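Local coordinates for protein WlaRA, TDP-fucose-3,4-ketoisomerase (Campylobacter jejuni subsp. jejuni 81116, PDB 5TPV) that belongs to the WxcM-like family of cupin proteins, folds into a beta-sandwich and carries thymidine-5'-diphosphate in a pocket, at residues 56-61 and 106-111; 65-70 and 93-98. One frame throughout, in Å; residues are numbered along the deposited sequence.

Interaction 1. Residues 56-61 and 106-111; sequences FIFIAL and LLVLTN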
ATOM      1  N   PHE B  56       5.032  -9.894  -6.533  1.00 28.41           N
ATOM      2  CA  PHE B  56       4.576  -9.461  -5.210  1.00 29.58           C
ATOM      3  C   PHE B  56       5.749  -8.889  -4.439  1.00 29.55           C
ATOM      4  O   PHE B  56       6.861  -9.371  -4.600  1.00 29.42           O
ATOM      5  CB  PHE B  56       3.983 -10.589  -4.386  1.00 26.90           C
ATOM      6  CG  PHE B  56       2.740 -11.124  -4.982  1.00 31.01           C
ATOM      7  CD1 PHE B  56       1.563 -10.422  -4.872  1.00 26.57           C
ATOM      8  CD2 PHE B  56       2.745 -12.328  -5.684  1.00 38.40           C
ATOM      9  CE1 PHE B  56       0.395 -10.843  -5.486  1.00 26.12           C
ATOM     10  CE2 PHE B  56       1.569 -12.781  -6.293  1.00 29.72           C
ATOM     11  CZ  PHE B  56       0.416 -12.038  -6.215  1.00 30.34           C
ATOM     12  N   ILE B  57       5.486  -7.841  -3.651  1.00 28.74           N
ATOM     13  CA  ILE B  57       6.262  -7.589  -2.419  1.00 26.28           C
ATOM     14  C   ILE B  57       5.390  -7.645  -1.151  1.00 25.34           C
ATOM     15  O   ILE B  57       4.351  -7.025  -1.076  1.00 29.36           O
ATOM     16  CB  ILE B  57       6.910  -6.207  -2.519  1.00 28.27           C
ATOM     17  CG1 ILE B  57       7.944  -6.203  -3.616  1.00 29.89           C
ATOM     18  CG2 ILE B  57       7.691  -5.831  -1.263  1.00 30.45           C
ATOM     19  CD1 ILE B  57       8.413  -4.818  -3.964  1.00 31.38           C
ATOM     20  N   PHE B  58       5.847  -8.378  -0.157  1.00 27.43           N
ATOM     21  CA  PHE B  58       5.143  -8.627   1.089  1.00 30.12           C
ATOM     22  C   PHE B  58       5.898  -7.836   2.175  1.00 30.14           C
ATOM     23  O   PHE B  58       7.121  -7.936   2.293  1.00 29.64           O
ATOM     24  CB  PHE B  58       5.201 -10.131   1.485  1.00 32.12           C
ATOM     25  CG  PHE B  58       4.555 -11.056   0.495  1.00 33.62           C
ATOM     26  CD1 PHE B  58       3.199 -11.260   0.515  1.00 36.02           C
ATOM     27  CD2 PHE B  58       5.306 -11.699  -0.485  1.00 33.88           C
ATOM     28  CE1 PHE B  58       2.582 -12.069  -0.435  1.00 40.03           C
ATOM     29  CE2 PHE B  58       4.705 -12.512  -1.427  1.00 34.70           C
ATOM     30  CZ  PHE B  58       3.340 -12.706  -1.398  1.00 32.88           C
ATOM     31  N   ILE B  59       5.160  -7.107   2.991  1.00 25.97           N
ATOM     32  CA  ILE B  59       5.728  -6.276   4.048  1.00 27.14           C
ATOM     33  C   ILE B  59       4.860  -6.436   5.283  1.00 31.25           C
ATOM     34  O   ILE B  59       3.618  -6.298   5.198  1.00 29.37           O
ATOM     35  CB  ILE B  59       5.691  -4.806   3.580  1.00 27.57           C
ATOM     36  CG1 ILE B  59       6.354  -4.628   2.234  1.00 29.43           C
ATOM     37  CG2 ILE B  59       6.314  -3.847   4.584  1.00 29.00           C
ATOM     38  CD1 ILE B  59       6.050  -3.299   1.590  1.00 31.94           C
ATOM     39  N   ALA B  60       5.499  -6.758   6.418  1.00 29.19           N
ATOM     40  CA  ALA B  60       4.845  -6.681   7.691  1.00 26.83           C
ATOM     41  C   ALA B  60       4.929  -5.253   8.206  1.00 28.41           C
ATOM     42  O   ALA B  60       5.940  -4.876   8.777  1.00 34.94           O
ATOM     43  CB  ALA B  60       5.488  -7.652   8.663  1.00 32.79           C
ATOM     44  N   LEU B  61       3.903  -4.457   7.959  1.00 31.48           N
ATOM     45  CA  LEU B  61       3.845  -3.091   8.455  1.00 36.68           C
ATOM     46  C   LEU B  61       3.705  -3.031   9.928  1.00 36.36           C
ATOM     47  O   LEU B  61       4.130  -2.097  10.540  1.00 41.83           O
ATOM     48  CB  LEU B  61       2.611  -2.368   7.974  1.00 39.97           C
ATOM     49  CG  LEU B  61       2.520  -2.028   6.510  1.00 46.15           C
ATOM     50  CD1 LEU B  61       1.386  -1.060   6.284  1.00 49.01           C
ATOM     51  CD2 LEU B  61       3.816  -1.425   6.028  1.00 45.81           C
ATOM     52  N   LEU B 106      -0.344  -7.044   7.250  1.00 30.70           N
ATOM     53  CA  LEU B 106       0.456  -7.496   6.115  1.00 30.38           C
ATOM     54  C   LEU B 106       0.056  -6.667   4.936  1.00 29.17           C
ATOM     55  O   LEU B 106      -1.109  -6.677   4.586  1.00 30.35           O
ATOM     56  CB  LEU B 106       0.177  -8.965   5.778  1.00 30.67           C
ATOM     57  CG  LEU B 106       0.958  -9.482   4.561  1.00 28.32           C
ATOM     58  CD1 LEU B 106       2.422  -9.604   4.846  1.00 37.78           C
ATOM     59  CD2 LEU B 106       0.395 -10.847   4.164  1.00 36.60           C
ATOM     60  N   LEU B 107       1.020  -5.957   4.355  1.00 27.00           N
ATOM     61  CA  LEU B 107       0.799  -5.230   3.119  1.00 28.87           C
ATOM     62  C   LEU B 107       1.494  -5.945   1.946  1.00 26.26           C
ATOM     63  O   LEU B 107       2.686  -6.292   2.015  1.00 29.85           O
ATOM     64  CB  LEU B 107       1.360  -3.840   3.270  1.00 30.02           C
ATOM     65  CG  LEU B 107       1.363  -2.881   2.084  1.00 32.75           C
ATOM     66  CD1 LEU B 107      -0.028  -2.514   1.651  1.00 29.32           C
ATOM     67  CD2 LEU B 107       2.183  -1.618   2.345  1.00 34.23           C
ATOM     68  N   VAL B 108       0.778  -5.974   0.833  1.00 29.45           N
ATOM     69  CA  VAL B 108       1.219  -6.559  -0.420  1.00 28.35           C
ATOM     70  C   VAL B 108       1.078  -5.614  -1.594  1.00 27.22           C
ATOM     71  O   VAL B 108       0.053  -5.009  -1.844  1.00 25.74           O
ATOM     72  CB  VAL B 108       0.398  -7.849  -0.683  1.00 29.46           C
ATOM     73  CG1 VAL B 108       1.050  -8.673  -1.794  1.00 27.56           C
ATOM     74  CG2 VAL B 108       0.349  -8.668   0.595  1.00 23.80           C
ATOM     75  N   LEU B 109       2.157  -5.502  -2.358  1.00 27.93           N
ATOM     76  CA  LEU B 109       2.156  -4.766  -3.614  1.00 26.88           C
ATOM     77  C   LEU B 109       2.259  -5.770  -4.768  1.00 26.24           C
ATOM     78  O   LEU B 109       3.000  -6.771  -4.675  1.00 27.98           O
ATOM     79  CB  LEU B 109       3.390  -3.872  -3.662  1.00 27.85           C
ATOM     80  CG  LEU B 109       3.856  -3.248  -2.318  1.00 32.09           C
ATOM     81  CD1 LEU B 109       5.143  -2.502  -2.456  1.00 33.06           C
ATOM     82  CD2 LEU B 109       2.830  -2.305  -1.733  1.00 33.73           C
ATOM     83  N   THR B 110       1.539  -5.475  -5.841  1.00 27.72           N
ATOM     84  CA  THR B 110       1.573  -6.282  -7.032  1.00 31.24           C
ATOM     85  C   THR B 110       1.361  -5.441  -8.310  1.00 32.93           C
ATOM     86  O   THR B 110       0.937  -4.275  -8.308  1.00 28.30           O
ATOM     87  CB  THR B 110       0.591  -7.454  -6.953  1.00 31.83           C
ATOM     88  OG1 THR B 110       0.761  -8.368  -8.063  1.00 35.33           O
ATOM     89  CG2 THR B 110      -0.791  -6.936  -7.004  1.00 27.78           C
ATOM     90  N   ASN B 111       1.774  -6.058  -9.409  1.00 31.82           N
ATOM     91  CA  ASN B 111       1.807  -5.413 -10.732  1.00 30.11           C
ATOM     92  C   ASN B 111       0.610  -5.774 -11.594  1.00 36.66           C
ATOM     93  O   ASN B 111       0.629  -5.467 -12.758  1.00 32.19           O
ATOM     94  CB  ASN B 111       3.099  -5.773 -11.446  1.00 32.44           C
ATOM     95  CG  ASN B 111       3.253  -7.285 -11.688  1.00 35.23           C
ATOM     96  OD1 ASN B 111       2.798  -8.117 -10.934  1.00 30.00           O
ATOM     97  ND2 ASN B 111       3.963  -7.628 -12.735  1.00 41.17           N
TER

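Interaction 2. Residues 65-70 and 93-98; sequences CEILID and IWKQMY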
ATOM      1  N   CYS B  65       5.012 -12.101  10.752  1.00 36.53           N
ATOM      2  CA  CYS B  65       4.439 -13.353  10.306  1.00 41.53           C
ATOM      3  C   CYS B  65       5.581 -14.109   9.600  1.00 40.77           C
ATOM      4  O   CYS B  65       6.700 -13.573   9.487  1.00 44.62           O
ATOM      5  CB  CYS B  65       3.263 -13.064   9.363  1.00 42.74           C
ATOM      6  SG  CYS B  65       3.763 -12.223   7.829  1.00 40.34           S
ATOM      7  N   GLU B  66       5.283 -15.339   9.159  1.00 34.15           N
ATOM      8  CA  GLU B  66       6.233 -16.220   8.496  1.00 38.96           C
ATOM      9  C   GLU B  66       5.633 -16.555   7.147  1.00 33.86           C
ATOM     10  O   GLU B  66       4.436 -16.790   6.997  1.00 34.59           O
ATOM     11  CB  GLU B  66       6.434 -17.511   9.308  1.00 37.64           C
ATOM     12  CG  GLU B  66       7.756 -18.204   9.071  1.00 55.99           C
ATOM     13  CD  GLU B  66       7.960 -19.428   9.962  1.00 52.68           C
ATOM     14  OE1 GLU B  66       8.335 -20.497   9.418  1.00 52.65           O
ATOM     15  OE2 GLU B  66       7.706 -19.327  11.179  1.00 58.38           O
ATOM     16  N   ILE B  67       6.481 -16.581   6.147  1.00 32.80           N
ATOM     17  CA  ILE B  67       6.069 -17.061   4.842  1.00 33.31           C
ATOM     18  C   ILE B  67       6.900 -18.233   4.331  1.00 33.46           C
ATOM     19  O   ILE B  67       8.145 -18.222   4.413  1.00 39.03           O
ATOM     20  CB  ILE B  67       6.074 -15.928   3.831  1.00 38.57           C
ATOM     21  CG1 ILE B  67       5.712 -16.431   2.449  1.00 38.78           C
ATOM     22  CG2 ILE B  67       7.420 -15.258   3.762  1.00 47.96           C
ATOM     23  CD1 ILE B  67       5.210 -15.342   1.559  1.00 38.09           C
ATOM     24  N   LEU B  68       6.228 -19.221   3.749  1.00 33.03           N
ATOM     25  CA  LEU B  68       6.927 -20.323   3.059  1.00 37.03           C
ATOM     26  C   LEU B  68       6.673 -20.103   1.595  1.00 36.15           C
ATOM     27  O   LEU B  68       5.525 -19.846   1.218  1.00 34.53           O
ATOM     28  CB  LEU B  68       6.444 -21.689   3.521  1.00 34.91           C
ATOM     29  CG  LEU B  68       6.702 -22.954   2.699  1.00 45.09           C
ATOM     30  CD1 LEU B  68       6.143 -24.140   3.496  1.00 46.14           C
ATOM     31  CD2 LEU B  68       5.965 -22.910   1.352  1.00 57.50           C
ATOM     32  N   ILE B  69       7.754 -20.120   0.816  1.00 30.39           N
ATOM     33  CA  ILE B  69       7.680 -20.047  -0.640  1.00 34.71           C
ATOM     34  C   ILE B  69       8.302 -21.327  -1.252  1.00 32.24           C
ATOM     35  O   ILE B  69       9.224 -21.918  -0.662  1.00 32.09           O
ATOM     36  CB  ILE B  69       8.394 -18.843  -1.265  1.00 32.12           C
ATOM     37  CG1 ILE B  69       9.836 -18.721  -0.770  1.00 35.67           C
ATOM     38  CG2 ILE B  69       7.654 -17.555  -0.977  1.00 37.88           C
ATOM     39  CD1 ILE B  69      10.564 -17.562  -1.387  1.00 35.98           C
ATOM     40  N   ASP B  70       7.825 -21.681  -2.439  1.00 31.64           N
ATOM     41  CA  ASP B  70       8.089 -23.002  -3.035  1.00 32.88           C
ATOM     42  C   ASP B  70       8.140 -22.881  -4.530  1.00 28.03           C
ATOM     43  O   ASP B  70       7.199 -22.363  -5.164  1.00 35.55           O
ATOM     44  CB  ASP B  70       6.987 -23.993  -2.616  1.00 36.88           C
ATOM     45  CG  ASP B  70       7.310 -25.445  -2.993  1.00 39.61           C
ATOM     46  OD1 ASP B  70       7.357 -26.253  -2.059  1.00 44.63           O
ATOM     47  OD2 ASP B  70       7.578 -25.759  -4.175  1.00 38.49           O
ATOM     48  N   ILE B  93       5.461 -18.560  -8.099  1.00 40.07           N
ATOM     49  CA  ILE B  93       6.013 -19.109  -6.906  1.00 34.00           C
ATOM     50  C   ILE B  93       4.864 -19.347  -5.958  1.00 35.33           C
ATOM     51  O   ILE B  93       4.038 -18.457  -5.753  1.00 33.96           O
ATOM     52  CB  ILE B  93       7.078 -18.163  -6.364  1.00 34.59           C
ATOM     53  CG1 ILE B  93       8.183 -17.986  -7.411  1.00 38.80           C
ATOM     54  CG2 ILE B  93       7.591 -18.683  -5.025  1.00 35.89           C
ATOM     55  CD1 ILE B  93       9.492 -17.404  -6.909  1.00 39.06           C
ATOM     56  N   TRP B  94       4.799 -20.562  -5.435  1.00 36.80           N
ATOM     57  CA  TRP B  94       3.733 -20.940  -4.508  1.00 36.00           C
ATOM     58  C   TRP B  94       4.112 -20.379  -3.135  1.00 36.39           C
ATOM     59  O   TRP B  94       5.292 -20.356  -2.735  1.00 35.01           O
ATOM     60  CB  TRP B  94       3.659 -22.443  -4.400  1.00 36.02           C
ATOM     61  CG  TRP B  94       2.628 -23.007  -3.490  1.00 35.28           C
ATOM     62  CD1 TRP B  94       2.714 -23.188  -2.144  1.00 35.85           C
ATOM     63  CD2 TRP B  94       1.367 -23.535  -3.881  1.00 35.70           C
ATOM     64  NE1 TRP B  94       1.578 -23.821  -1.670  1.00 33.25           N
ATOM     65  CE2 TRP B  94       0.730 -24.018  -2.718  1.00 33.37           C
ATOM     66  CE3 TRP B  94       0.720 -23.661  -5.109  1.00 33.89           C
ATOM     67  CZ2 TRP B  94      -0.530 -24.595  -2.738  1.00 44.03           C
ATOM     68  CZ3 TRP B  94      -0.545 -24.261  -5.123  1.00 40.12           C
ATOM     69  CH2 TRP B  94      -1.152 -24.707  -3.956  1.00 40.58           C
ATOM     70  N   LYS B  95       3.089 -19.965  -2.406  1.00 31.54           N
ATOM     71  CA  LYS B  95       3.316 -19.395  -1.084  1.00 35.39           C
ATOM     72  C   LYS B  95       2.201 -19.725  -0.116  1.00 28.99           C
ATOM     73  O   LYS B  95       1.054 -19.897  -0.509  1.00 30.59           O
ATOM     74  CB  LYS B  95       3.542 -17.874  -1.201  1.00 34.53           C
ATOM     75  CG  LYS B  95       2.332 -16.971  -1.070  1.00 30.01           C
ATOM     76  CD  LYS B  95       1.413 -16.979  -2.249  1.00 33.38           C
ATOM     77  CE  LYS B  95       2.086 -16.562  -3.534  1.00 34.76           C
ATOM     78  NZ  LYS B  95       1.047 -16.598  -4.575  1.00 35.61           N
ATOM     79  N   GLN B  96       2.589 -19.811   1.134  1.00 31.00           N
ATOM     80  CA  GLN B  96       1.704 -19.908   2.257  1.00 40.06           C
ATOM     81  C   GLN B  96       2.205 -19.047   3.445  1.00 39.33           C
ATOM     82  O   GLN B  96       3.392 -18.989   3.740  1.00 37.00           O
ATOM     83  CB  GLN B  96       1.589 -21.397   2.610  1.00 40.53           C
ATOM     84  CG  GLN B  96       0.661 -21.690   3.767  1.00 48.34           C
ATOM     85  CD  GLN B  96       0.776 -23.141   4.232  1.00 57.86           C
ATOM     86  OE1 GLN B  96       1.850 -23.590   4.632  1.00 53.34           O
ATOM     87  NE2 GLN B  96      -0.340 -23.875   4.191  1.00 44.29           N
ATOM     88  N   MET B  97       1.296 -18.350   4.120  1.00 35.93           N
ATOM     89  CA  MET B  97       1.639 -17.515   5.268  1.00 36.47           C
ATOM     90  C   MET B  97       0.902 -17.877   6.509  1.00 32.39           C
ATOM     91  O   MET B  97      -0.270 -18.194   6.436  1.00 32.16           O
ATOM     92  CB  MET B  97       1.307 -16.093   4.963  1.00 36.57           C
ATOM     93  CG  MET B  97       2.032 -15.793   3.680  1.00 50.25           C
ATOM     94  SD  MET B  97       1.531 -14.250   2.989  1.00 59.45           S
ATOM     95  CE  MET B  97       0.355 -15.049   1.862  1.00 56.01           C
ATOM     96  N   TYR B  98       1.615 -17.816   7.623  1.00 31.85           N
ATOM     97  CA  TYR B  98       1.126 -18.379   8.847  1.00 34.85           C
ATOM     98  C   TYR B  98       1.929 -17.744   9.983  1.00 36.29           C
ATOM     99  O   TYR B  98       2.790 -16.881   9.766  1.00 33.96           O
ATOM    100  CB  TYR B  98       1.285 -19.898   8.787  1.00 39.05           C
ATOM    101  CG  TYR B  98       2.675 -20.310   8.461  1.00 39.48           C
ATOM    102  CD1 TYR B  98       3.588 -20.597   9.459  1.00 42.93           C
ATOM    103  CD2 TYR B  98       3.091 -20.390   7.154  1.00 41.33           C
ATOM    104  CE1 TYR B  98       4.902 -20.952   9.162  1.00 42.60           C
ATOM    105  CE2 TYR B  98       4.395 -20.756   6.841  1.00 42.40           C
ATOM    106  CZ  TYR B  98       5.294 -21.052   7.840  1.00 44.05           C
ATOM    107  OH  TYR B  98       6.595 -21.370   7.487  1.00 40.99           O
TER

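Interaction 1. Residues 56-61 and 106-111
V108 wedges between the rings of F56 and F58: CG1 touches both, coming closest to F56, and CG2 meets F58. CG1, anti to the backbone N (chi1 -166°), meets CD1 of F56 at 3.6 Å, the two side chains crossing obliquely. CG2 lies 3.9 Å from CD1 of F58, and the side chains of F58 and V108 lie side by side, pointing the same way. Beyond V108, T110 also lies side by side with F56; its OG1, 3.6 Å from F56 CE1, is held by a hydrogen bond to the carbonyl of E55. These residues, with L106, line the inner face of one sheet of the cupin beta-sandwich, where strands 56-60 and 106-110 run antiparallel as neighbours. Two hydrogen-bonded pairs fix the register, I57 with L109 and I59 with L107: I57 N reaches L109 O at 2.9 Å, and L107 N meets I59 O at 2.8 Å, nearly along the C=O axis. I57, I59, L107 and L109 form the other face. There L61, where the chain turns a corner, crosses L107 obliquely, its CG 3.9 Å from L107 CB, while L109 CD1 comes to 4.1 Å from I57 CB. Y36 of the second subunit packs on I59 and L107.

Interaction 2. Residues 65-70 and 93-98
The ring of Y98 carries E66 on one face: CB sits 4.2 Å from the Y98 ring centroid, 26° off the normal, in a CH-pi contact, and E66 O lies above one face toward the rim. At the ring's far end, Y98 OH gives a hydrogen bond to E66 OE1 at 2.7 Å. It meets the carboxylate from above its plane, which is turned 59° from the ring, and the second oxygen, OE2, is bound by the side-chain amide of N99. Y98 CE2 touches L68 CB at 4.0 Å. The Y98 side chain leans across onto strand 65-70 because CG takes the crowded position between backbone N and carbonyl carbon. At the other end of the strand pair, the indole of W94 leads away from D70 and meets Y123 edge-to-face, though the two CB atoms of W94 and D70 stay 4.1 Å apart. Strands 65-70 and 94-98 are antiparallel neighbours in the second sheet of the cupin beta-sandwich, laced by six backbone hydrogen bonds in the pairs E66-Y98, L68-Q96 and D70-W94. On the inner face I67 and M97 run side by side, CD1 of I67 3.8 Å from CG of M97. I93 CG2 reaches I69 CB at 3.8 Å. The folded K95 chain carries its NZ away from strand 65-70 to the carbonyl of H49, a residue of the thymidine-5'-diphosphate pocket.

How the interactions relate
The two ladders belong to opposing sheets of one beta-sandwich, and along the chain interaction 2 is nested within the loop closed by interaction 1. Their inner faces meet: L106 CD2 lies 3.8 Å from M97 SD, and F58 CE2 is 4.1 Å from I67 CD1, so these strands share one apolar interior. Interaction 1 is buried throughout and almost wholly aliphatic and aromatic; much of its outer face packs against the second subunit. Interaction 2 is only partly buried; no other chain touches it, and its outer face mixes L68 with polar and amphipathic groups, E66, D70, Q96, W94 and Y98. E66 and Y98 share a side-chain hydrogen bond, a kind interaction 1 lacks between its segments.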